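Local coordinates for protein yeast Cdc13 OB4 (Candida glabrata, PDB 3RMH) that forms, as the OB4 domain of the telomere protein Cdc13, an OB-fold dimer and belongs to a protein that probably binds DNA, at residues Ile91-Phe105 and Trp117-Arg131. The protein carries 2 engineered substitutions. Numbering follows the deposited sequence.
Sequences IFTPLLNETSRLRVF and WSPIECTIQELRLQR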
loop_
_atom_site.group_PDB
_atom_site.type_symbol
_atom_site.label_atom_id
_atom_site.label_comp_id
_atom_site.label_asym_id
_atom_site.label_seq_id
_atom_site.Cartn_x
_atom_site.Cartn_y
_atom_site.Cartn_z
ATOM N N ILE B 91 19.680 6.448 5.488
ATOM C CA ILE B 91 19.687 7.559 4.536
ATOM C C ILE B 91 18.331 8.251 4.469
ATOM O O ILE B 91 18.244 9.403 4.058
ATOM C CB ILE B 91 20.135 7.151 3.116
ATOM C CG1 ILE B 91 19.071 6.289 2.429
ATOM C CG2 ILE B 91 21.521 6.500 3.146
ATOM C CD1 ILE B 91 19.415 5.938 0.993
ATOM N N PHE B 92 17.272 7.556 4.878
ATOM C CA PHE B 92 15.939 8.155 4.845
ATOM C C PHE B 92 15.572 8.977 6.090
ATOM O O PHE B 92 14.667 9.812 6.054
ATOM C CB PHE B 92 14.888 7.085 4.552
ATOM C CG PHE B 92 15.100 6.406 3.225
ATOM C CD1 PHE B 92 14.711 7.023 2.046
ATOM C CD2 PHE B 92 15.721 5.173 3.157
ATOM C CE1 PHE B 92 14.916 6.413 0.828
ATOM C CE2 PHE B 92 15.929 4.557 1.933
ATOM C CZ PHE B 92 15.524 5.178 0.773
ATOM N N THR B 93 16.285 8.756 7.184
ATOM C CA THR B 93 15.947 9.417 8.454
ATOM C C THR B 93 15.730 10.936 8.384
ATOM O O THR B 93 14.762 11.446 8.952
ATOM C CB THR B 93 16.984 9.086 9.532
ATOM O OG1 THR B 93 16.956 7.673 9.768
ATOM C CG2 THR B 93 16.675 9.838 10.824
ATOM N N PRO B 94 16.629 11.667 7.694
ATOM C CA PRO B 94 16.448 13.122 7.633
ATOM C C PRO B 94 15.216 13.557 6.842
ATOM O O PRO B 94 14.808 14.710 6.938
ATOM C CB PRO B 94 17.729 13.613 6.934
ATOM C CG PRO B 94 18.721 12.504 7.127
ATOM C CD PRO B 94 17.889 11.249 7.054
ATOM N N LEU B 95 14.625 12.649 6.073
ATOM C CA LEU B 95 13.486 13.015 5.226
ATOM C C LEU B 95 12.111 12.829 5.905
ATOM O O LEU B 95 11.098 13.344 5.423
ATOM C CB LEU B 95 13.549 12.227 3.915
ATOM C CG LEU B 95 14.928 12.239 3.236
ATOM C CD1 LEU B 95 14.955 11.338 1.983
ATOM C CD2 LEU B 95 15.390 13.658 2.914
ATOM N N LEU B 96 12.076 12.119 7.032
ATOM C CA LEU B 96 10.797 11.714 7.622
ATOM C C LEU B 96 10.055 12.905 8.221
ATOM O O LEU B 96 10.659 13.771 8.857
ATOM C CB LEU B 96 11.008 10.653 8.707
ATOM C CG LEU B 96 11.620 9.317 8.287
ATOM C CD1 LEU B 96 11.905 8.465 9.519
ATOM C CD2 LEU B 96 10.718 8.571 7.299
ATOM N N ASN B 97 8.741 12.926 8.025
ATOM C CA ASN B 97 7.886 13.957 8.600
ATOM C C ASN B 97 8.279 15.375 8.205
ATOM O O ASN B 97 8.050 16.324 8.954
ATOM C CB ASN B 97 7.837 13.798 10.120
ATOM C CG ASN B 97 7.398 12.410 10.531
ATOM O OD1 ASN B 97 6.474 11.836 9.945
ATOM N ND2 ASN B 97 8.072 11.847 11.524
ATOM N N GLU B 98 8.893 15.503 7.027
ATOM C CA GLU B 98 9.197 16.786 6.408
ATOM C C GLU B 98 8.708 16.744 4.968
ATOM O O GLU B 98 8.552 15.661 4.408
ATOM C CB GLU B 98 10.704 17.044 6.416
ATOM C CG GLU B 98 11.357 16.985 7.810
ATOM C CD GLU B 98 10.957 18.141 8.719
ATOM O OE1 GLU B 98 10.345 19.116 8.236
ATOM O OE2 GLU B 98 11.257 18.070 9.927
ATOM N N THR B 99 8.498 17.906 4.358
ATOM C CA THR B 99 8.054 17.945 2.954
ATOM C C THR B 99 9.199 17.790 1.966
ATOM O O THR B 99 10.270 18.356 2.160
ATOM C CB THR B 99 7.337 19.264 2.599
ATOM O OG1 THR B 99 8.232 20.366 2.796
ATOM C CG2 THR B 99 6.107 19.462 3.456
ATOM N N SER B 100 8.949 17.044 0.887
ATOM C CA SER B 100 9.858 16.952 -0.241
ATOM C C SER B 100 9.016 17.160 -1.488
ATOM O O SER B 100 7.816 16.896 -1.485
ATOM C CB SER B 100 10.524 15.565 -0.308
ATOM O OG SER B 100 11.437 15.375 0.760
ATOM N N ARG B 101 9.632 17.643 -2.554
ATOM C CA ARG B 101 8.923 17.770 -3.817
ATOM C C ARG B 101 9.246 16.561 -4.663
ATOM O O ARG B 101 10.420 16.244 -4.877
ATOM C CB ARG B 101 9.343 19.046 -4.541
ATOM C CG ARG B 101 8.666 19.243 -5.904
ATOM C CD ARG B 101 8.959 20.640 -6.445
ATOM N NE ARG B 101 8.531 20.820 -7.832
ATOM C CZ ARG B 101 9.185 20.344 -8.889
ATOM N NH1 ARG B 101 10.298 19.640 -8.727
ATOM N NH2 ARG B 101 8.722 20.567 -10.113
ATOM N N LEU B 102 8.200 15.876 -5.129
ATOM C CA LEU B 102 8.352 14.698 -5.963
ATOM C C LEU B 102 7.550 14.923 -7.235
ATOM O O LEU B 102 6.567 15.667 -7.237
ATOM C CB LEU B 102 7.776 13.472 -5.264
ATOM C CG LEU B 102 8.402 13.072 -3.934
ATOM C CD1 LEU B 102 7.572 11.977 -3.296
ATOM C CD2 LEU B 102 9.822 12.619 -4.171
ATOM N N ARG B 103 7.969 14.272 -8.305
ATOM C CA ARG B 103 7.210 14.298 -9.536
ATOM C C ARG B 103 6.889 12.845 -9.821
ATOM O O ARG B 103 7.804 12.038 -9.986
ATOM C CB ARG B 103 8.039 14.897 -10.668
ATOM C CG ARG B 103 8.283 16.391 -10.504
ATOM C CD ARG B 103 8.973 16.999 -11.735
ATOM N NE ARG B 103 10.344 16.521 -11.896
ATOM C CZ ARG B 103 10.808 15.920 -12.989
ATOM N NH1 ARG B 103 10.013 15.721 -14.033
ATOM N NH2 ARG B 103 12.071 15.521 -13.041
ATOM N N VAL B 104 5.602 12.507 -9.856
ATOM C CA VAL B 104 5.209 11.103 -9.935
ATOM C C VAL B 104 4.311 10.817 -11.148
ATOM O O VAL B 104 3.685 11.719 -11.693
ATOM C CB VAL B 104 4.522 10.618 -8.633
ATOM C CG1 VAL B 104 5.443 10.843 -7.422
ATOM C CG2 VAL B 104 3.192 11.331 -8.410
ATOM N N PHE B 105 4.268 9.549 -11.552
ATOM C CA PHE B 105 3.414 9.105 -12.643
ATOM C C PHE B 105 2.928 7.682 -12.360
ATOM O O PHE B 105 3.496 6.980 -11.514
ATOM C CB PHE B 105 4.157 9.196 -13.994
ATOM C CG PHE B 105 5.230 8.156 -14.166
ATOM C CD1 PHE B 105 5.034 7.070 -15.012
ATOM C CD2 PHE B 105 6.411 8.238 -13.458
ATOM C CE1 PHE B 105 6.017 6.103 -15.156
ATOM C CE2 PHE B 105 7.391 7.270 -13.591
ATOM C CZ PHE B 105 7.201 6.213 -14.439
ATOM N N TRP B 117 2.303 4.096 -8.362
ATOM C CA TRP B 117 2.877 5.416 -8.571
ATOM C C TRP B 117 4.393 5.340 -8.395
ATOM O O TRP B 117 4.904 4.637 -7.511
ATOM C CB TRP B 117 2.247 6.415 -7.583
ATOM C CG TRP B 117 0.820 6.686 -7.956
ATOM C CD1 TRP B 117 -0.287 5.972 -7.568
ATOM C CD2 TRP B 117 0.349 7.713 -8.852
ATOM N NE1 TRP B 117 -1.420 6.511 -8.154
ATOM C CE2 TRP B 117 -1.062 7.554 -8.937
ATOM C CE3 TRP B 117 0.975 8.726 -9.567
ATOM C CZ2 TRP B 117 -1.842 8.419 -9.720
ATOM C CZ3 TRP B 117 0.192 9.561 -10.351
ATOM C CH2 TRP B 117 -1.200 9.412 -10.413
ATOM N N SER B 118 5.110 6.073 -9.233
ATOM C CA SER B 118 6.559 5.981 -9.273
ATOM C C SER B 118 7.091 7.391 -9.471
ATOM O O SER B 118 6.429 8.197 -10.107
ATOM C CB SER B 118 6.960 5.111 -10.465
ATOM O OG SER B 118 8.268 4.600 -10.316
ATOM N N PRO B 119 8.278 7.693 -8.927
ATOM C CA PRO B 119 8.833 9.037 -9.079
ATOM C C PRO B 119 9.800 9.169 -10.253
ATOM O O PRO B 119 10.403 8.189 -10.689
ATOM C CB PRO B 119 9.583 9.242 -7.760
ATOM C CG PRO B 119 10.092 7.868 -7.423
ATOM C CD PRO B 119 9.046 6.883 -7.963
ATOM N N ILE B 120 9.970 10.392 -10.740
ATOM C CA ILE B 120 10.826 10.646 -11.890
ATOM C C ILE B 120 12.086 11.397 -11.502
ATOM O O ILE B 120 12.001 12.426 -10.852
ATOM C CB ILE B 120 10.087 11.512 -12.919
ATOM C CG1 ILE B 120 8.843 10.777 -13.413
ATOM C CG2 ILE B 120 11.018 11.882 -14.073
ATOM C CD1 ILE B 120 7.800 11.688 -14.007
ATOM N N GLU B 121 13.245 10.899 -11.931
ATOM C CA GLU B 121 14.515 11.581 -11.707
ATOM C C GLU B 121 14.692 11.898 -10.223
ATOM O O GLU B 121 15.212 12.941 -9.845
ATOM C CB GLU B 121 14.606 12.864 -12.537
ATOM C CG GLU B 121 14.796 12.636 -14.031
ATOM C CD GLU B 121 14.621 13.907 -14.847
ATOM O OE1 GLU B 121 14.601 15.007 -14.248
ATOM O OE2 GLU B 121 14.497 13.806 -16.087
ATOM N N CYS B 122 14.235 10.981 -9.385
ATOM C CA CYS B 122 14.344 11.148 -7.944
ATOM C C CYS B 122 15.643 10.491 -7.488
ATOM O O CYS B 122 15.911 9.341 -7.837
ATOM C CB CYS B 122 13.140 10.492 -7.271
ATOM S SG CYS B 122 13.084 10.669 -5.489
ATOM N N THR B 123 16.467 11.222 -6.737
ATOM C CA THR B 123 17.701 10.653 -6.207
ATOM C C THR B 123 17.865 11.055 -4.753
ATOM O O THR B 123 17.296 12.060 -4.314
ATOM C CB THR B 123 18.963 11.088 -6.997
ATOM O OG1 THR B 123 19.230 12.481 -6.770
ATOM C CG2 THR B 123 18.815 10.812 -8.497
ATOM N N ILE B 124 18.635 10.282 -3.995
ATOM C CA ILE B 124 18.858 10.642 -2.577
ATOM C C ILE B 124 19.647 11.950 -2.454
ATOM O O ILE B 124 19.400 12.756 -1.545
ATOM C CB ILE B 124 19.541 9.504 -1.779
ATOM C CG1 ILE B 124 19.632 9.859 -0.287
ATOM C CG2 ILE B 124 20.935 9.193 -2.340
ATOM C CD1 ILE B 124 18.282 9.887 0.425
ATOM N N GLN B 125 20.587 12.178 -3.367
ATOM C CA GLN B 125 21.332 13.436 -3.368
ATOM C C GLN B 125 20.407 14.626 -3.588
ATOM O O GLN B 125 20.525 15.643 -2.913
ATOM C CB GLN B 125 22.450 13.438 -4.415
ATOM C CG GLN B 125 23.563 12.441 -4.145
ATOM C CD GLN B 125 23.218 11.028 -4.595
ATOM O OE1 GLN B 125 22.173 10.786 -5.210
ATOM N NE2 GLN B 125 24.102 10.086 -4.291
ATOM N N GLU B 126 19.478 14.502 -4.528
ATOM C CA GLU B 126 18.551 15.594 -4.785
ATOM C C GLU B 126 17.599 15.860 -3.606
ATOM O O GLU B 126 17.292 17.006 -3.315
ATOM C CB GLU B 126 17.762 15.340 -6.065
ATOM C CG GLU B 126 17.255 16.613 -6.701
ATOM C CD GLU B 126 15.987 17.096 -6.045
ATOM O OE1 GLU B 126 15.250 16.237 -5.510
ATOM O OE2 GLU B 126 15.726 18.320 -6.069
ATOM N N LEU B 127 17.109 14.806 -2.947
ATOM C CA LEU B 127 16.239 14.987 -1.784
ATOM C C LEU B 127 17.019 15.645 -0.659
ATOM O O LEU B 127 16.481 16.462 0.095
ATOM C CB LEU B 127 15.661 13.645 -1.303
ATOM C CG LEU B 127 14.614 12.989 -2.212
ATOM C CD1 LEU B 127 14.261 11.576 -1.741
ATOM C CD2 LEU B 127 13.366 13.852 -2.321
ATOM N N ARG B 128 18.288 15.274 -0.534
ATOM C CA ARG B 128 19.149 15.880 0.485
ATOM C C ARG B 128 19.342 17.368 0.210
ATOM O O ARG B 128 19.391 18.175 1.137
ATOM C CB ARG B 128 20.514 15.188 0.523
ATOM C CG ARG B 128 20.540 13.886 1.296
ATOM C CD ARG B 128 21.860 13.162 1.104
ATOM N NE ARG B 128 21.896 11.906 1.841
ATOM C CZ ARG B 128 22.771 10.935 1.616
ATOM N NH1 ARG B 128 23.694 11.083 0.674
ATOM N NH2 ARG B 128 22.722 9.818 2.330
ATOM N N LEU B 129 19.456 17.714 -1.071
ATOM C CA LEU B 129 19.608 19.108 -1.471
ATOM C C LEU B 129 18.343 19.886 -1.151
ATOM O O LEU B 129 18.417 21.004 -0.652
ATOM C CB LEU B 129 19.956 19.219 -2.960
ATOM C CG LEU B 129 20.372 20.595 -3.483
ATOM C CD1 LEU B 129 21.522 21.158 -2.644
ATOM C CD2 LEU B 129 20.758 20.512 -4.950
ATOM N N GLN B 130 17.175 19.288 -1.414
ATOM C CA GLN B 130 15.918 19.946 -1.058
ATOM C C GLN B 130 15.873 20.271 0.425
ATOM O O GLN B 130 15.450 21.355 0.818
ATOM C CB GLN B 130 14.702 19.094 -1.427
ATOM C CG GLN B 130 14.404 18.994 -2.910
ATOM C CD GLN B 130 13.074 18.306 -3.149
ATOM O OE1 GLN B 130 12.130 18.495 -2.395
ATOM N NE2 GLN B 130 12.998 17.500 -4.189
ATOM N N ARG B 131 16.311 19.330 1.253
ATOM C CA ARG B 131 16.339 19.562 2.710
ATOM C C ARG B 131 17.223 20.738 3.093
ATOM O O ARG B 131 16.891 21.524 3.996
ATOM C CB ARG B 131 16.812 18.301 3.429
ATOM C CG ARG B 131 17.107 18.447 4.915
ATOM C CD ARG B 131 17.313 17.054 5.507
ATOM N NE ARG B 131 17.732 17.089 6.916
ATOM C CZ ARG B 131 18.985 17.227 7.330
ATOM N NH1 ARG B 131 19.979 17.380 6.453
ATOM N NH2 ARG B 131 19.245 17.243 8.633
HETATM O O HOH W 1 20.380 11.029 3.987
HETATM O O HOH W 2 14.942 17.289 8.270
HETATM O O HOH W 3 13.968 16.705 1.280
HETATM O O HOH W 4 10.666 12.936 -8.213
#
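Leu127, on helix 124-131, fits its two methyls into the apolar hollow between residues 91-95 and strand 99-105 of this OB fold: CD1 meets Leu95 CD1 at 3.8 Å, while CD2 rests on Ser100 CB and Leu102 CD2. Ile124, one turn earlier, sets its CD1 against both Ile91 O and Leu95 CD1. Leucine suits position 127 because its two methyls part toward Leu95 and toward the strand, whereas Ile124 sends in a single CG1-CD1 arm; Phe81 of helix 75-82 packs against both. Where the strand edge diverges from 117-119, the side-chain amide of Gln130 pairs with the backbone of Arg101 much as a neighbouring strand would, OE1 accepting from N at 2.6 Å and NE2 donating to O at 2.9 Å, each bond almost straight and lying on a carbonyl lone pair. These two bonds set the flip of the amide, and Glu126 OE1, accepting the other N-H of NE2, agrees with it. At the other end the strands pair as an antiparallel hairpin, Phe105 bonding Ser118 through both N and O. The Phe105 ring, swung between its own N and carbonyl carbon (chi1 72°), brings CD2 to 3.5 Å from Ile120 CG1. Arg103, bent at chi3, lays a guanidinium face over Ile120 CB, and its NH2 reaches Glu121 OE1 at 2.8 Å, a salt bridge whose hydrogen bond is weak.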